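Local coordinates for epimerase domain-containing protein (Bacillus cereus HuA2-4, PDB 6ZLK) that interconverts UDP-glucuronic acid and UDP-galacturonic acid by epimerisation at C4 of the sugar, using bound NAD as its redox cofactor, at residues Gly45-Gln48 with Ser49-Leu52; Ile103-Thr106 with Gln107-Glu111. All coordinates share one frame; numbering follows the deposited sequence.

Interaction 1. Residues Gly45-Gln48 with Ser49-Leu52; sequences GNIQ and SLEL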
ATOM      1  N   GLY A  45     -16.146 -27.281  10.583  1.00 19.94           N
ATOM      2  CA  GLY A  45     -16.576 -27.722  11.916  1.00 20.35           C
ATOM      3  C   GLY A  45     -16.894 -26.530  12.810  1.00 20.08           C
ATOM      4  O   GLY A  45     -17.912 -26.553  13.494  1.00 19.60           O
ATOM      5  N   ASN A  46     -15.960 -25.601  12.921  1.00 21.14           N
ATOM      6  CA  ASN A  46     -16.105 -24.446  13.843  1.00 22.62           C
ATOM      7  C   ASN A  46     -17.335 -23.655  13.394  1.00 19.34           C
ATOM      8  O   ASN A  46     -18.142 -23.263  14.269  1.00 16.65           O
ATOM      9  CB  ASN A  46     -14.887 -23.533  13.853  1.00 27.26           C
ATOM     10  CG  ASN A  46     -13.587 -24.191  14.264  1.00 33.16           C
ATOM     11  OD1 ASN A  46     -12.512 -23.922  13.681  1.00 35.90           O
ATOM     12  ND2 ASN A  46     -13.688 -25.058  15.257  1.00 28.77           N
ATOM     13  N   ILE A  47     -17.504 -23.465  12.076  1.00 16.91           N
ATOM     14  CA  ILE A  47     -18.661 -22.686  11.575  1.00 16.68           C
ATOM     15  C   ILE A  47     -19.978 -23.417  11.906  1.00 18.94           C
ATOM     16  O   ILE A  47     -20.907 -22.788  12.454  1.00 19.66           O
ATOM     17  CB  ILE A  47     -18.534 -22.326  10.091  1.00 19.45           C
ATOM     18  CG1 ILE A  47     -17.387 -21.342   9.854  1.00 20.21           C
ATOM     19  CG2 ILE A  47     -19.862 -21.818   9.585  1.00 20.73           C
ATOM     20  CD1 ILE A  47     -17.535 -19.979  10.493  1.00 20.05           C
ATOM     21  N   GLN A  48     -20.022 -24.739  11.711  1.00 18.75           N
ATOM     22  CA  GLN A  48     -21.243 -25.515  12.004  1.00 21.06           C
ATOM     23  C   GLN A  48     -21.590 -25.357  13.489  1.00 19.66           C
ATOM     24  O   GLN A  48     -22.779 -25.227  13.809  1.00 20.59           O
ATOM     25  CB  GLN A  48     -21.033 -26.957  11.555  1.00 22.53           C
ATOM     26  CG  GLN A  48     -21.038 -27.051  10.047  1.00 29.78           C
ATOM     27  CD  GLN A  48     -20.609 -28.393   9.494  1.00 38.19           C
ATOM     28  OE1 GLN A  48     -20.053 -29.243  10.195  1.00 48.87           O
ATOM     29  NE2 GLN A  48     -20.853 -28.572   8.209  1.00 40.39           N
ATOM     30  N   SER A  49     -20.585 -25.385  14.362  1.00 18.63           N
ATOM     31  CA  SER A  49     -20.797 -25.257  15.823  1.00 19.90           C
ATOM     32  C   SER A  49     -21.316 -23.847  16.172  1.00 19.71           C
ATOM     33  O   SER A  49     -22.271 -23.726  16.917  1.00 20.06           O
ATOM     34  CB  SER A  49     -19.543 -25.578  16.586  1.00 23.81           C
ATOM     35  OG  SER A  49     -19.867 -25.547  17.962  1.00 28.87           O
ATOM     36  N   LEU A  50     -20.744 -22.815  15.591  1.00 17.40           N
ATOM     37  CA  LEU A  50     -21.252 -21.438  15.799  1.00 19.06           C
ATOM     38  C   LEU A  50     -22.687 -21.312  15.291  1.00 17.65           C
ATOM     39  O   LEU A  50     -23.450 -20.634  15.950  1.00 17.72           O
ATOM     40  CB  LEU A  50     -20.318 -20.488  15.071  1.00 19.03           C
ATOM     41  CG  LEU A  50     -18.935 -20.338  15.680  1.00 21.88           C
ATOM     42  CD1 LEU A  50     -18.039 -19.548  14.736  1.00 20.35           C
ATOM     43  CD2 LEU A  50     -18.982 -19.621  17.007  1.00 24.74           C
ATOM     44  N   GLU A  51     -23.029 -21.977  14.190  1.00 16.87           N
ATOM     45  CA  GLU A  51     -24.371 -21.843  13.588  1.00 19.82           C
ATOM     46  C   GLU A  51     -25.442 -22.454  14.503  1.00 20.70           C
ATOM     47  O   GLU A  51     -26.610 -22.101  14.309  1.00 20.08           O
ATOM     48  CB  GLU A  51     -24.426 -22.467  12.204  1.00 20.34           C
ATOM     49  CG  GLU A  51     -23.723 -21.619  11.166  1.00 20.45           C
ATOM     50  CD  GLU A  51     -23.811 -22.233   9.785  1.00 25.15           C
ATOM     51  OE1 GLU A  51     -23.385 -23.423   9.612  1.00 26.53           O
ATOM     52  OE2 GLU A  51     -24.326 -21.535   8.872  1.00 28.32           O
ATOM     53  N   LEU A  52     -25.075 -23.285  15.484  1.00 20.25           N
ATOM     54  CA  LEU A  52     -26.055 -23.763  16.483  1.00 20.56           C
ATOM     55  C   LEU A  52     -26.574 -22.617  17.348  1.00 20.20           C
ATOM     56  O   LEU A  52     -27.611 -22.787  17.996  1.00 21.57           O
ATOM     57  CB  LEU A  52     -25.404 -24.839  17.344  1.00 21.41           C
ATOM     58  CG  LEU A  52     -25.114 -26.138  16.602  1.00 23.95           C
ATOM     59  CD1 LEU A  52     -24.368 -27.102  17.526  1.00 23.77           C
ATOM     60  CD2 LEU A  52     -26.386 -26.758  16.040  1.00 25.20           C
TER
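In the Rossmann-type NAD-binding fold, the beta-alpha-beta unit of strands 27-31 and 56-59 includes helix 44-51, and Ile47 meets Leu50 and Glu51 along one turn of that helix. The backbone evidence is a run of i to i+4 hydrogen bonds. Ser49 N donates to Gly45 O at 3.0 Å and Leu50 N to Asn46 O at 3.0 Å, the latter with an N-H...O angle of 165°. Glu51 N reaches Ile47 O at 2.9 Å. The next bond, Leu52 N to Gln48 O, is weak, at 3.4 Å. On the inner face, the CD1 methyls of Ile47 and Leu50 are 4.3 Å apart, a loose apolar contact. Ile47 also lies against Phe58 and Leu50 against Phe56 of strand 56-59, while Leu50 reaches Cys17 and Leu21 of helix 11-21; both side chains thus pack on the strand, and Leu50 on the neighbouring helix as well. Glu51 turns its side chain back along the helix. With CG beside its own backbone N (chi1 -75°) and the chain extended beyond it, the side chains of Glu51 and Ile47 run at a slant to each other, the carboxylate end lying near CG2. The chi1 of Ile47, -67°, places CG2 rather than CG1 beside the carbonyl carbon, and Ile47 CG2 approaches Glu51 OE1 to 3.9 Å.

Interaction 2. Residues Ile103-Thr106 with Gln107-Glu111; sequences IMVT and QQLLE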
ATOM      1  N   ILE A 103      -6.377  -5.450  -0.193  1.00 15.83           N
ATOM      2  CA  ILE A 103      -6.556  -4.019  -0.555  1.00 16.18           C
ATOM      3  C   ILE A 103      -7.962  -3.782  -1.109  1.00 15.74           C
ATOM      4  O   ILE A 103      -8.702  -2.976  -0.530  1.00 15.09           O
ATOM      5  CB  ILE A 103      -5.462  -3.547  -1.519  1.00 15.74           C
ATOM      6  CG1 ILE A 103      -4.070  -3.868  -0.990  1.00 16.42           C
ATOM      7  CG2 ILE A 103      -5.609  -2.054  -1.774  1.00 15.96           C
ATOM      8  CD1 ILE A 103      -2.930  -3.400  -1.836  1.00 18.39           C
ATOM      9  N   MET A 104      -8.342  -4.496  -2.166  1.00 16.02           N
ATOM     10  CA  MET A 104      -9.652  -4.234  -2.809  1.00 17.38           C
ATOM     11  C   MET A 104     -10.787  -4.554  -1.828  1.00 15.39           C
ATOM     12  O   MET A 104     -11.746  -3.776  -1.722  1.00 16.63           O
ATOM     13  CB  MET A 104      -9.862  -5.029  -4.104  1.00 19.91           C
ATOM     14  CG  MET A 104      -9.068  -4.535  -5.256  1.00 24.53           C
ATOM     15  SD  MET A 104      -9.565  -2.874  -5.745  1.00 30.25           S
ATOM     16  CE  MET A 104     -11.341  -2.841  -5.679  1.00 29.17           C
ATOM     17  N   VAL A 105     -10.702  -5.631  -1.062  1.00 15.34           N
ATOM     18  CA  VAL A 105     -11.755  -5.975  -0.080  1.00 17.31           C
ATOM     19  C   VAL A 105     -11.895  -4.853   0.954  1.00 14.92           C
ATOM     20  O   VAL A 105     -12.997  -4.480   1.321  1.00 15.92           O
ATOM     21  CB  VAL A 105     -11.423  -7.334   0.567  1.00 15.11           C
ATOM     22  CG1 VAL A 105     -12.130  -7.529   1.884  1.00 16.12           C
ATOM     23  CG2 VAL A 105     -11.825  -8.442  -0.383  1.00 16.01           C
ATOM     24  N   THR A 106     -10.787  -4.340   1.433  1.00 15.25           N
ATOM     25  CA  THR A 106     -10.819  -3.307   2.474  1.00 15.90           C
ATOM     26  C   THR A 106     -11.462  -2.043   1.890  1.00 14.60           C
ATOM     27  O   THR A 106     -12.333  -1.450   2.548  1.00 14.48           O
ATOM     28  CB  THR A 106      -9.421  -3.034   3.026  1.00 14.55           C
ATOM     29  OG1 THR A 106      -8.905  -4.221   3.647  1.00 15.71           O
ATOM     30  CG2 THR A 106      -9.406  -1.942   4.063  1.00 16.57           C
ATOM     31  N   GLN A 107     -11.077  -1.688   0.685  1.00 15.36           N
ATOM     32  CA  GLN A 107     -11.682  -0.493   0.049  1.00 16.15           C
ATOM     33  C   GLN A 107     -13.194  -0.708  -0.084  1.00 15.31           C
ATOM     34  O   GLN A 107     -13.960   0.244   0.175  1.00 17.32           O
ATOM     35  CB  GLN A 107     -11.035  -0.176  -1.288  1.00 16.52           C
ATOM     36  CG  GLN A 107     -11.533   1.139  -1.870  1.00 18.41           C
ATOM     37  CD  GLN A 107     -12.480   0.960  -3.019  1.00 20.56           C
ATOM     38  OE1 GLN A 107     -12.913  -0.143  -3.316  1.00 23.03           O
ATOM     39  NE2 GLN A 107     -12.837   2.082  -3.637  1.00 21.67           N
ATOM     40  N   GLN A 108     -13.632  -1.854  -0.565  1.00 14.82           N
ATOM     41  CA  GLN A 108     -15.079  -2.057  -0.777  1.00 16.50           C
ATOM     42  C   GLN A 108     -15.842  -1.977   0.560  1.00 15.84           C
ATOM     43  O   GLN A 108     -16.961  -1.414   0.598  1.00 16.94           O
ATOM     44  CB  GLN A 108     -15.339  -3.399  -1.455  1.00 17.78           C
ATOM     45  CG  GLN A 108     -14.877  -3.442  -2.906  1.00 19.95           C
ATOM     46  CD  GLN A 108     -15.756  -4.376  -3.725  1.00 23.09           C
ATOM     47  OE1 GLN A 108     -16.532  -5.176  -3.210  1.00 22.61           O
ATOM     48  NE2 GLN A 108     -15.606  -4.319  -5.034  1.00 25.02           N
ATOM     49  N   LEU A 109     -15.320  -2.587   1.602  1.00 15.33           N
ATOM     50  CA  LEU A 109     -15.956  -2.496   2.941  1.00 15.29           C
ATOM     51  C   LEU A 109     -16.035  -1.039   3.378  1.00 16.69           C
ATOM     52  O   LEU A 109     -17.105  -0.622   3.803  1.00 18.80           O
ATOM     53  CB  LEU A 109     -15.200  -3.321   3.961  1.00 17.72           C
ATOM     54  CG  LEU A 109     -15.368  -4.818   3.817  1.00 21.76           C
ATOM     55  CD1 LEU A 109     -14.389  -5.483   4.727  1.00 20.99           C
ATOM     56  CD2 LEU A 109     -16.795  -5.262   4.180  1.00 20.77           C
ATOM     57  N   LEU A 110     -14.947  -0.286   3.261  1.00 15.50           N
ATOM     58  CA  LEU A 110     -14.974   1.104   3.732  1.00 16.55           C
ATOM     59  C   LEU A 110     -15.942   1.930   2.907  1.00 18.57           C
ATOM     60  O   LEU A 110     -16.626   2.770   3.507  1.00 17.56           O
ATOM     61  CB  LEU A 110     -13.593   1.708   3.671  1.00 16.11           C
ATOM     62  CG  LEU A 110     -12.627   1.085   4.665  1.00 16.21           C
ATOM     63  CD1 LEU A 110     -11.217   1.416   4.262  1.00 14.90           C
ATOM     64  CD2 LEU A 110     -12.983   1.524   6.062  1.00 15.73           C
ATOM     65  N   GLU A 111     -15.975   1.741   1.584  1.00 16.63           N
ATOM     66  CA  GLU A 111     -16.951   2.479   0.727  1.00 17.88           C
ATOM     67  C   GLU A 111     -18.365   2.185   1.236  1.00 18.70           C
ATOM     68  O   GLU A 111     -19.201   3.093   1.299  1.00 19.95           O
ATOM     69  CB  GLU A 111     -16.796   2.055  -0.728  1.00 18.72           C
ATOM     70  CG  GLU A 111     -15.635   2.707  -1.464  1.00 19.66           C
ATOM     71  CD  GLU A 111     -15.912   4.122  -1.956  1.00 24.68           C
ATOM     72  OE1 GLU A 111     -17.086   4.431  -2.175  1.00 28.92           O
ATOM     73  OE2 GLU A 111     -14.948   4.882  -2.129  1.00 22.84           O
TER
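Four i to i+4 backbone hydrogen bonds of 2.9 to 3.0 Å, Gln107 N to Ile103 O, Gln108 N to Met104 O, Leu109 N to Val105 O and Leu110 N to Thr106 O, have N-H...O angles of 164° to 170°, the mark of a regular alpha-helix. In two i, i+4 pairs the side chains lie side by side and point the same way. Thr106 CG2 meets Leu110 CD1 at 3.8 Å, and Val105 CG1 lies 4.2 Å from Leu109 CD1. A chi1 of -62° sends Thr106 CG2 anti to the backbone N and leaves OG1 beside it. Thus the methyl packs along the helix while OG1 hydrogen-bonds Asn102 O and His80 NE2. Val105, whose side chain touches the bound NAD, is a residue of the cofactor pocket, and Leu109 lies next to it one turn further along the helix. Met104, bent at both chi2 and chi3, lies beside Gln107 and brings its CE to 3.9 Å from Gln107 OE1. The other end of that amide, NE2, hydrogen-bonds Gly92 O of the second subunit, whose Phe95 packs on Met104 and Gln107. The chemistry thus divides the helix: Val105 presents a hydrocarbon surface to NAD, whereas Gln107 carries a polar bond across the dimer interface.

In the fold
Interaction 1 precedes interaction 2 along the chain, and their centres lie 27 Å apart, with nearest atoms about 16 Å apart. Both fall on helices of beta-alpha-beta units that share one sheet: helix 44-51 between strands 27-31 and 56-59, helix 96-113 between strands 77-80 and 120-126. In that sheet, strand 2-6 pairs in parallel with both 27-31 and 77-80, linking the two units. Each site is related to NAD differently, since the Ile47 side chain is about 8 Å from it, whereas Val105 touches it. The second subunit reaches Ile103, Met104, Gln107 and Glu111, but none of residues 45-52, so only interaction 2 joins cofactor pocket and dimer interface.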